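Local coordinates for PexRD2 family secreted RxLR effector peptide, putative (Phytophthora infestans, PDB 3ZRG), which acts as a secreted RxLR effector that enhances Phytophthora infestans colonization of Nicotiana benthamiana leaves and induces a weak, SGT1-dependent cell death there, at the interface of chains A and B. Coordinates in Å, arbitrary orientation; residue numbers count along the deposited sequence, not the author numbering. Chains: chain A/B, PEXRD2 family secreted RXLR effector peptide, putative.

Contact 1: the interface of chains A and B. Residues chain A 32-33, 35-36, 45, 51, 54; chain B 55, 58-59.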
ATOM      1  N   ILE A  32       8.916  -1.137   3.465  1.00 13.95           N
ATOM      2  CA  ILE A  32       7.537  -1.657   3.608  1.00 13.56           C
ATOM      3  C   ILE A  32       7.489  -3.036   4.242  1.00 13.67           C
ATOM      4  O   ILE A  32       6.626  -3.297   5.098  1.00 14.09           O
ATOM      5  CB  ILE A  32       6.789  -1.629   2.266  1.00 13.09           C
ATOM      6  CG1 ILE A  32       6.403  -0.188   1.927  1.00 12.39           C
ATOM      7  CG2 ILE A  32       5.500  -2.524   2.319  1.00 12.55           C
ATOM      8  CD1 ILE A  32       6.090   0.086   0.438  1.00 16.48           C
ATOM      9  N   ALA A  33       8.419  -3.913   3.850  1.00 14.62           N
ATOM     10  CA  ALA A  33       8.576  -5.217   4.438  1.00 16.28           C
ATOM     11  C   ALA A  33       8.885  -5.066   5.916  1.00 16.76           C
ATOM     12  O   ALA A  33       8.310  -5.770   6.757  1.00 18.00           O
ATOM     13  CB  ALA A  33       9.685  -6.024   3.717  1.00 17.41           C
ATOM     14  N   ALA A  35       8.242  -2.503   7.866  1.00 14.30           N
ATOM     15  CA  ALA A  35       7.088  -1.866   8.507  1.00 14.41           C
ATOM     16  C   ALA A  35       5.981  -2.868   8.819  1.00 15.10           C
ATOM     17  O   ALA A  35       5.279  -2.720   9.816  1.00 14.79           O
ATOM     18  CB  ALA A  35       6.544  -0.751   7.626  1.00 14.07           C
ATOM     19  N   ALA A  36       5.786  -3.875   7.968  1.00 14.89           N
ATOM     20  CA  ALA A  36       4.767  -4.910   8.249  1.00 15.62           C
ATOM     21  C   ALA A  36       5.059  -5.664   9.532  1.00 16.59           C
ATOM     22  O   ALA A  36       4.138  -6.161  10.157  1.00 17.19           O
ATOM     23  CB  ALA A  36       4.598  -5.912   7.036  1.00 16.39           C
ATOM     24  N   LEU A  45       7.882   5.040   8.704  1.00 14.65           N
ATOM     25  CA  LEU A  45       7.539   5.054   7.298  1.00 14.03           C
ATOM     26  C   LEU A  45       6.298   5.934   7.058  1.00 13.89           C
ATOM     27  O   LEU A  45       6.208   6.630   6.053  1.00 12.52           O
ATOM     28  CB  LEU A  45       7.278   3.648   6.816  1.00 14.17           C
ATOM     29  CG  LEU A  45       6.857   3.424   5.359  1.00 13.55           C
ATOM     30  CD1 LEU A  45       7.857   3.889   4.317  1.00 13.98           C
ATOM     31  CD2 LEU A  45       6.514   1.937   5.176  1.00 15.08           C
ATOM     32  N   MET A  51       5.785   7.579   1.449  1.00 13.00           N
ATOM     33  CA  MET A  51       4.620   6.733   1.773  1.00 12.95           C
ATOM     34  C   MET A  51       3.310   7.447   1.454  1.00 12.23           C
ATOM     35  O   MET A  51       2.364   6.813   1.018  1.00 12.51           O
ATOM     36  CB  MET A  51       4.622   6.351   3.246  1.00 12.97           C
ATOM     37  CG  MET A  51       3.650   5.274   3.601  1.00 15.69           C
ATOM     38  SD  MET A  51       3.882   3.735   2.682  1.00 18.21           S
ATOM     39  CE  MET A  51       2.802   2.620   3.527  1.00 22.40           C
ATOM     40  N   LEU A  54       2.867   6.984  -2.174  1.00 11.35           N
ATOM     41  CA  LEU A  54       2.500   5.594  -2.456  1.00 11.62           C
ATOM     42  C   LEU A  54       1.012   5.285  -2.150  1.00 11.83           C
ATOM     43  O   LEU A  54       0.270   4.647  -2.947  1.00 12.85           O
ATOM     44  CB  LEU A  54       3.432   4.661  -1.692  1.00 11.25           C
ATOM     45  CG  LEU A  54       3.163   3.179  -1.939  1.00 13.15           C
ATOM     46  CD1 LEU A  54       3.317   2.768  -3.463  1.00 10.17           C
ATOM     47  CD2 LEU A  54       4.012   2.358  -0.988  1.00 16.72           C
TER
ATOM     48  N   LEU B  55       0.656  -4.189   3.907  1.00 11.43           N
ATOM     49  CA  LEU B  55       2.069  -3.964   3.611  1.00 13.08           C
ATOM     50  C   LEU B  55       2.837  -5.281   3.371  1.00 12.88           C
ATOM     51  O   LEU B  55       3.701  -5.327   2.476  1.00 12.31           O
ATOM     52  CB  LEU B  55       2.764  -3.128   4.685  1.00 13.55           C
ATOM     53  CG  LEU B  55       2.292  -1.678   4.845  1.00 14.72           C
ATOM     54  CD1 LEU B  55       3.386  -0.834   5.531  1.00 18.83           C
ATOM     55  CD2 LEU B  55       1.876  -1.068   3.519  1.00 14.36           C
ATOM     56  N   LEU B  58       1.971  -6.295  -0.111  1.00 12.31           N
ATOM     57  CA  LEU B  58       2.639  -5.443  -1.093  1.00 12.48           C
ATOM     58  C   LEU B  58       4.040  -5.966  -1.366  1.00 13.22           C
ATOM     59  O   LEU B  58       4.442  -6.129  -2.530  1.00 13.55           O
ATOM     60  CB  LEU B  58       2.682  -3.989  -0.610  1.00 13.01           C
ATOM     61  CG  LEU B  58       3.213  -2.932  -1.565  1.00 14.94           C
ATOM     62  CD1 LEU B  58       2.716  -1.564  -1.062  1.00 14.83           C
ATOM     63  CD2 LEU B  58       4.731  -2.933  -1.677  1.00 16.61           C
ATOM     64  N   ASN B  59       4.797  -6.254  -0.310  1.00 12.13           N
ATOM     65  CA  ASN B  59       6.129  -6.795  -0.514  1.00 13.87           C
ATOM     66  C   ASN B  59       6.083  -8.198  -1.165  1.00 13.23           C
ATOM     67  O   ASN B  59       6.877  -8.470  -2.035  1.00 15.41           O
ATOM     68  CB  ASN B  59       6.977  -6.801   0.785  1.00 14.91           C
ATOM     69  CG  ASN B  59       8.381  -7.346   0.557  1.00 16.43           C
ATOM     70  OD1 ASN B  59       9.222  -6.690  -0.079  1.00 21.58           O
ATOM     71  ND2 ASN B  59       8.631  -8.550   1.027  1.00 16.41           N
TER
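B:Leu55, on helix 49-63 of chain B, packs its side chain against A:Ile32, A:Ala35, A:Ala36, A:Leu45 and A:Met51 of chain A. It meets A:Ile32 at roughly a right angle, and the gamma-methyl CG2 of A:Ile32 lies 3.7 Å from CB of B:Leu55. That methyl points across because CG2 stands anti to the backbone N while CG1 takes the place beside it (chi1 -74°). A:Met51 meets B:Leu55 end to end rather than crossing it, its terminal methyl CE 3.8 Å from CD2 of the leucine. The other branch, CD1 of B:Leu55, rests against A:Ala35 CB at 3.8 Å, with A:Leu45 at the margin. One turn further on, B:Leu58 crosses A:Ile32 at about a right angle, both of its methyls against CD1 of the isoleucine, the nearer being CD2 at 3.9 Å. A:Leu54 meets the same leucine tip to tip, CD2 to CD1 at 4.1 Å. B:Asn59, with CG anti to the backbone N (chi1 -179°), packs that carboxamide carbon on the methyl CB of A:Ala33 at 3.7 Å. The small alanines probably allow the close approach of B:Leu55 and B:Asn59, and this apolar seam joins the two effector domains in the dimer seen in the crystal.

Contact 2: the interface of chains A and B. Residues chain A 55, 58-59, 62; chain B 29, 32-33.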
ATOM      1  N   LEU A  55       0.559   5.756  -0.993  1.00 10.73           N
ATOM      2  CA  LEU A  55      -0.808   5.489  -0.559  1.00 10.59           C
ATOM      3  C   LEU A  55      -1.787   6.300  -1.421  1.00 11.19           C
ATOM      4  O   LEU A  55      -2.876   5.837  -1.682  1.00 12.20           O
ATOM      5  CB  LEU A  55      -0.951   5.803   0.916  1.00 11.23           C
ATOM      6  CG  LEU A  55      -0.243   4.806   1.833  1.00 10.54           C
ATOM      7  CD1 LEU A  55      -0.382   5.349   3.286  1.00 13.63           C
ATOM      8  CD2 LEU A  55      -0.807   3.379   1.662  1.00 12.43           C
ATOM      9  N   LEU A  58      -2.160   4.208  -4.546  1.00 10.09           N
ATOM     10  CA  LEU A  58      -2.930   3.005  -4.236  1.00  9.09           C
ATOM     11  C   LEU A  58      -4.419   3.310  -4.297  1.00 10.97           C
ATOM     12  O   LEU A  58      -5.184   2.579  -4.941  1.00 11.42           O
ATOM     13  CB  LEU A  58      -2.514   2.483  -2.857  1.00  9.69           C
ATOM     14  CG  LEU A  58      -3.140   1.172  -2.380  1.00 12.32           C
ATOM     15  CD1 LEU A  58      -2.291   0.583  -1.238  1.00 13.77           C
ATOM     16  CD2 LEU A  58      -4.544   1.431  -1.922  1.00 16.13           C
ATOM     17  N   ASN A  59      -4.857   4.405  -3.643  1.00 12.20           N
ATOM     18  CA  ASN A  59      -6.283   4.736  -3.682  1.00 12.75           C
ATOM     19  C   ASN A  59      -6.734   5.095  -5.095  1.00 13.83           C
ATOM     20  O   ASN A  59      -7.841   4.773  -5.489  1.00 13.81           O
ATOM     21  CB  ASN A  59      -6.636   5.869  -2.712  1.00 14.33           C
ATOM     22  CG  ASN A  59      -6.743   5.398  -1.255  1.00 18.91           C
ATOM     23  OD1 ASN A  59      -6.601   4.210  -0.942  1.00 22.64           O
ATOM     24  ND2 ASN A  59      -6.985   6.330  -0.368  1.00 22.61           N
ATOM     25  N   ALA A  62      -7.210   1.856  -7.059  1.00 12.68           N
ATOM     26  CA  ALA A  62      -8.459   1.228  -6.626  1.00 13.84           C
ATOM     27  C   ALA A  62      -9.698   1.931  -7.214  1.00 14.74           C
ATOM     28  O   ALA A  62     -10.632   1.279  -7.711  1.00 14.79           O
ATOM     29  CB  ALA A  62      -8.525   1.153  -5.088  1.00 13.90           C
TER
ATOM     30  N   THR B  29      -9.326   1.691   1.983  1.00 18.49           N
ATOM     31  CA  THR B  29      -9.048   2.833   1.077  1.00 18.65           C
ATOM     32  C   THR B  29      -9.628   4.128   1.629  1.00 18.25           C
ATOM     33  O   THR B  29      -8.946   5.157   1.601  1.00 18.58           O
ATOM     34  CB  THR B  29      -9.528   2.600  -0.365  1.00 18.71           C
ATOM     35  OG1 THR B  29     -10.930   2.385  -0.373  1.00 21.90           O
ATOM     36  CG2 THR B  29      -8.819   1.391  -0.967  1.00 19.79           C
ATOM     37  N   ILE B  32      -7.304   5.170   4.479  1.00 17.28           N
ATOM     38  CA  ILE B  32      -6.036   5.679   3.933  1.00 18.05           C
ATOM     39  C   ILE B  32      -6.202   7.128   3.507  1.00 18.66           C
ATOM     40  O   ILE B  32      -5.378   8.005   3.854  1.00 18.51           O
ATOM     41  CB  ILE B  32      -5.560   4.782   2.778  1.00 17.62           C
ATOM     42  CG1 ILE B  32      -5.006   3.480   3.366  1.00 18.33           C
ATOM     43  CG2 ILE B  32      -4.464   5.488   1.945  1.00 19.66           C
ATOM     44  CD1 ILE B  32      -5.006   2.340   2.412  1.00 19.94           C
ATOM     45  N   ALA B  33      -7.319   7.429   2.850  1.00 18.26           N
ATOM     46  CA  ALA B  33      -7.546   8.800   2.435  1.00 17.88           C
ATOM     47  C   ALA B  33      -7.643   9.714   3.639  1.00 19.11           C
ATOM     48  O   ALA B  33      -7.159  10.866   3.622  1.00 19.17           O
ATOM     49  CB  ALA B  33      -8.846   8.912   1.594  1.00 19.26           C
TER
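Helix 49-63, the C-terminal helix of the WYL-family effector domain, here lays its A:Asn59 across the first turns of the chain B helix that starts at B:Thr29. The carboxamide of A:Asn59 crosses B:Thr29 and B:Ile32 at a slant, with CG beside the backbone N and anti to the carbonyl carbon (chi1 -78°), which swings the amide toward chain B. Its nitrogen ND2 donates a weak hydrogen bond to the backbone carbonyl O of B:Thr29 at 3.0 Å, bent to 125° at the hydrogen, in keeping with an acceptor that lies off the amide plane. The amide oxygen OD1 turns instead toward the threonine side chain, 3.4 Å from CB. Off the opposite face of the amide from the B:Thr29 carbonyl, CG2 of B:Ile32 lies 3.9 Å from CG of A:Asn59, and the same methyl touches CB of A:Leu55 at 3.7 Å. The methyl thus touches two residues one helical turn apart. B:Ala33 flanks the amide nitrogen, its CB 3.7 Å from ND2. Toward the end of helix 49-63 the packing is slacker, with A:Ala62 CB 4.1 Å from CG2 of B:Thr29. The amide may add a little to the fit of the two helices, while mainly apolar contacts hold this edge of the dimer seen in the crystal.

Contact 3: the interface of chains A and B. Residues chain A 46, 51, 55; chain B 32, 42, 51, 55.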
ATOM      1  N   GLY A  46       5.364   5.887   8.004  1.00 14.15           N
ATOM      2  CA  GLY A  46       4.082   6.597   7.867  1.00 14.71           C
ATOM      3  C   GLY A  46       4.238   8.090   7.870  1.00 15.64           C
ATOM      4  O   GLY A  46       3.364   8.788   7.370  1.00 17.04           O
ATOM      5  N   MET A  51       5.785   7.579   1.449  1.00 13.00           N
ATOM      6  CA  MET A  51       4.620   6.733   1.773  1.00 12.95           C
ATOM      7  C   MET A  51       3.310   7.447   1.454  1.00 12.23           C
ATOM      8  O   MET A  51       2.364   6.813   1.018  1.00 12.51           O
ATOM      9  CB  MET A  51       4.622   6.351   3.246  1.00 12.97           C
ATOM     10  CG  MET A  51       3.650   5.274   3.601  1.00 15.69           C
ATOM     11  SD  MET A  51       3.882   3.735   2.682  1.00 18.21           S
ATOM     12  CE  MET A  51       2.802   2.620   3.527  1.00 22.40           C
ATOM     13  N   LEU A  55       0.559   5.756  -0.993  1.00 10.73           N
ATOM     14  CA  LEU A  55      -0.808   5.489  -0.559  1.00 10.59           C
ATOM     15  C   LEU A  55      -1.787   6.300  -1.421  1.00 11.19           C
ATOM     16  O   LEU A  55      -2.876   5.837  -1.682  1.00 12.20           O
ATOM     17  CB  LEU A  55      -0.951   5.803   0.916  1.00 11.23           C
ATOM     18  CG  LEU A  55      -0.243   4.806   1.833  1.00 10.54           C
ATOM     19  CD1 LEU A  55      -0.382   5.349   3.286  1.00 13.63           C
ATOM     20  CD2 LEU A  55      -0.807   3.379   1.662  1.00 12.43           C
TER
ATOM     21  N   ILE B  32      -7.304   5.170   4.479  1.00 17.28           N
ATOM     22  CA  ILE B  32      -6.036   5.679   3.933  1.00 18.05           C
ATOM     23  C   ILE B  32      -6.202   7.128   3.507  1.00 18.66           C
ATOM     24  O   ILE B  32      -5.378   8.005   3.854  1.00 18.51           O
ATOM     25  CB  ILE B  32      -5.560   4.782   2.778  1.00 17.62           C
ATOM     26  CG1 ILE B  32      -5.006   3.480   3.366  1.00 18.33           C
ATOM     27  CG2 ILE B  32      -4.464   5.488   1.945  1.00 19.66           C
ATOM     28  CD1 ILE B  32      -5.006   2.340   2.412  1.00 19.94           C
ATOM     29  N   MET B  42      -2.620   8.659  10.847  1.00 22.78           N
ATOM     30  CA  MET B  42      -1.700   7.772  10.166  1.00 21.69           C
ATOM     31  C   MET B  42      -1.044   6.808  11.145  1.00 20.99           C
ATOM     32  O   MET B  42      -0.927   5.624  10.829  1.00 18.93           O
ATOM     33  CB  MET B  42      -0.657   8.568   9.381  1.00 21.70           C
ATOM     34  CG  MET B  42       0.276   7.704   8.574  1.00 20.61           C
ATOM     35  SD  MET B  42      -0.535   6.713   7.252  1.00 27.51           S
ATOM     36  CE  MET B  42       0.560   7.027   5.877  1.00 27.91           C
ATOM     37  N   MET B  51      -3.554  -2.833   8.219  1.00 15.39           N
ATOM     38  CA  MET B  51      -2.479  -2.159   7.526  1.00 14.73           C
ATOM     39  C   MET B  51      -1.228  -3.037   7.442  1.00 14.06           C
ATOM     40  O   MET B  51      -0.542  -3.072   6.399  1.00 13.24           O
ATOM     41  CB  MET B  51      -2.171  -0.809   8.148  1.00 15.47           C
ATOM     42  CG  MET B  51      -1.247   0.002   7.359  1.00 17.11           C
ATOM     43  SD  MET B  51      -2.058   0.505   5.792  1.00 24.91           S
ATOM     44  CE  MET B  51      -0.988   1.847   5.301  1.00 25.88           C
ATOM     45  N   LEU B  55       0.656  -4.189   3.907  1.00 11.43           N
ATOM     46  CA  LEU B  55       2.069  -3.964   3.611  1.00 13.08           C
ATOM     47  C   LEU B  55       2.837  -5.281   3.371  1.00 12.88           C
ATOM     48  O   LEU B  55       3.701  -5.327   2.476  1.00 12.31           O
ATOM     49  CB  LEU B  55       2.764  -3.128   4.685  1.00 13.55           C
ATOM     50  CG  LEU B  55       2.292  -1.678   4.845  1.00 14.72           C
ATOM     51  CD1 LEU B  55       3.386  -0.834   5.531  1.00 18.83           C
ATOM     52  CD2 LEU B  55       1.876  -1.068   3.519  1.00 14.36           C
TER
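A:Leu55 and B:Met42 reach toward each other tip to tip at the tight end of this contact. The methyls CD1 of A:Leu55 and CE of B:Met42 are modelled closer than normal packing, so their exact spacing is doubtful. Kinks about the CB-CG bond (chi2 63°) and the CG-SD bond (chi3 133°) of the methionine set CE between that leucine methyl and the backbone O of A:Gly46, 3.6 Å from the oxygen. Nearer the base of the side chain, CG of B:Met42 lies 4.0 Å from CA of A:Gly46 and 3.5 Å from the O of that residue. The methionine thus lies against the backbone of A:Gly46 at the end of helix 39-46, which has no side chain to intervene. The packing is looser on the other flank of A:Leu55. There B:Met51, bent at chi2, approaches end-on, its CE 4.0 Å from CD2 and 4.1 Å from CD1 of the leucine, so a single methyl faces both branches. B:Ile32 borders the leucine nearer its base, and the pair of A:Met51 and B:Leu55 continues the apolar layer past B:Met51. Methionine ends and leucine branches from both chains thus interleave near the two-fold axis, forming an apolar centre that would hold the two domains together in this dimer.

The C-alpha centres of contact 1 and contact 2 lie about 13 Å apart, with contact 3 between them, about 7 Å from contact 1 and 8 Å from contact 2. Contact 3 shares A:Met51 and B:Leu55 with contact 1, and A:Leu55 and B:Ile32 with contact 2. Contacts 1 and 2 are twins with the chains exchanged: they match in the packing of Leu55 on Ile32 but differ at Asn59, so the symmetry is approximate in side-chain detail. The three form one continuous interface, in which Leu55 of each copy connects flank to centre. That this dimer serves the effector in the plant remains an inference.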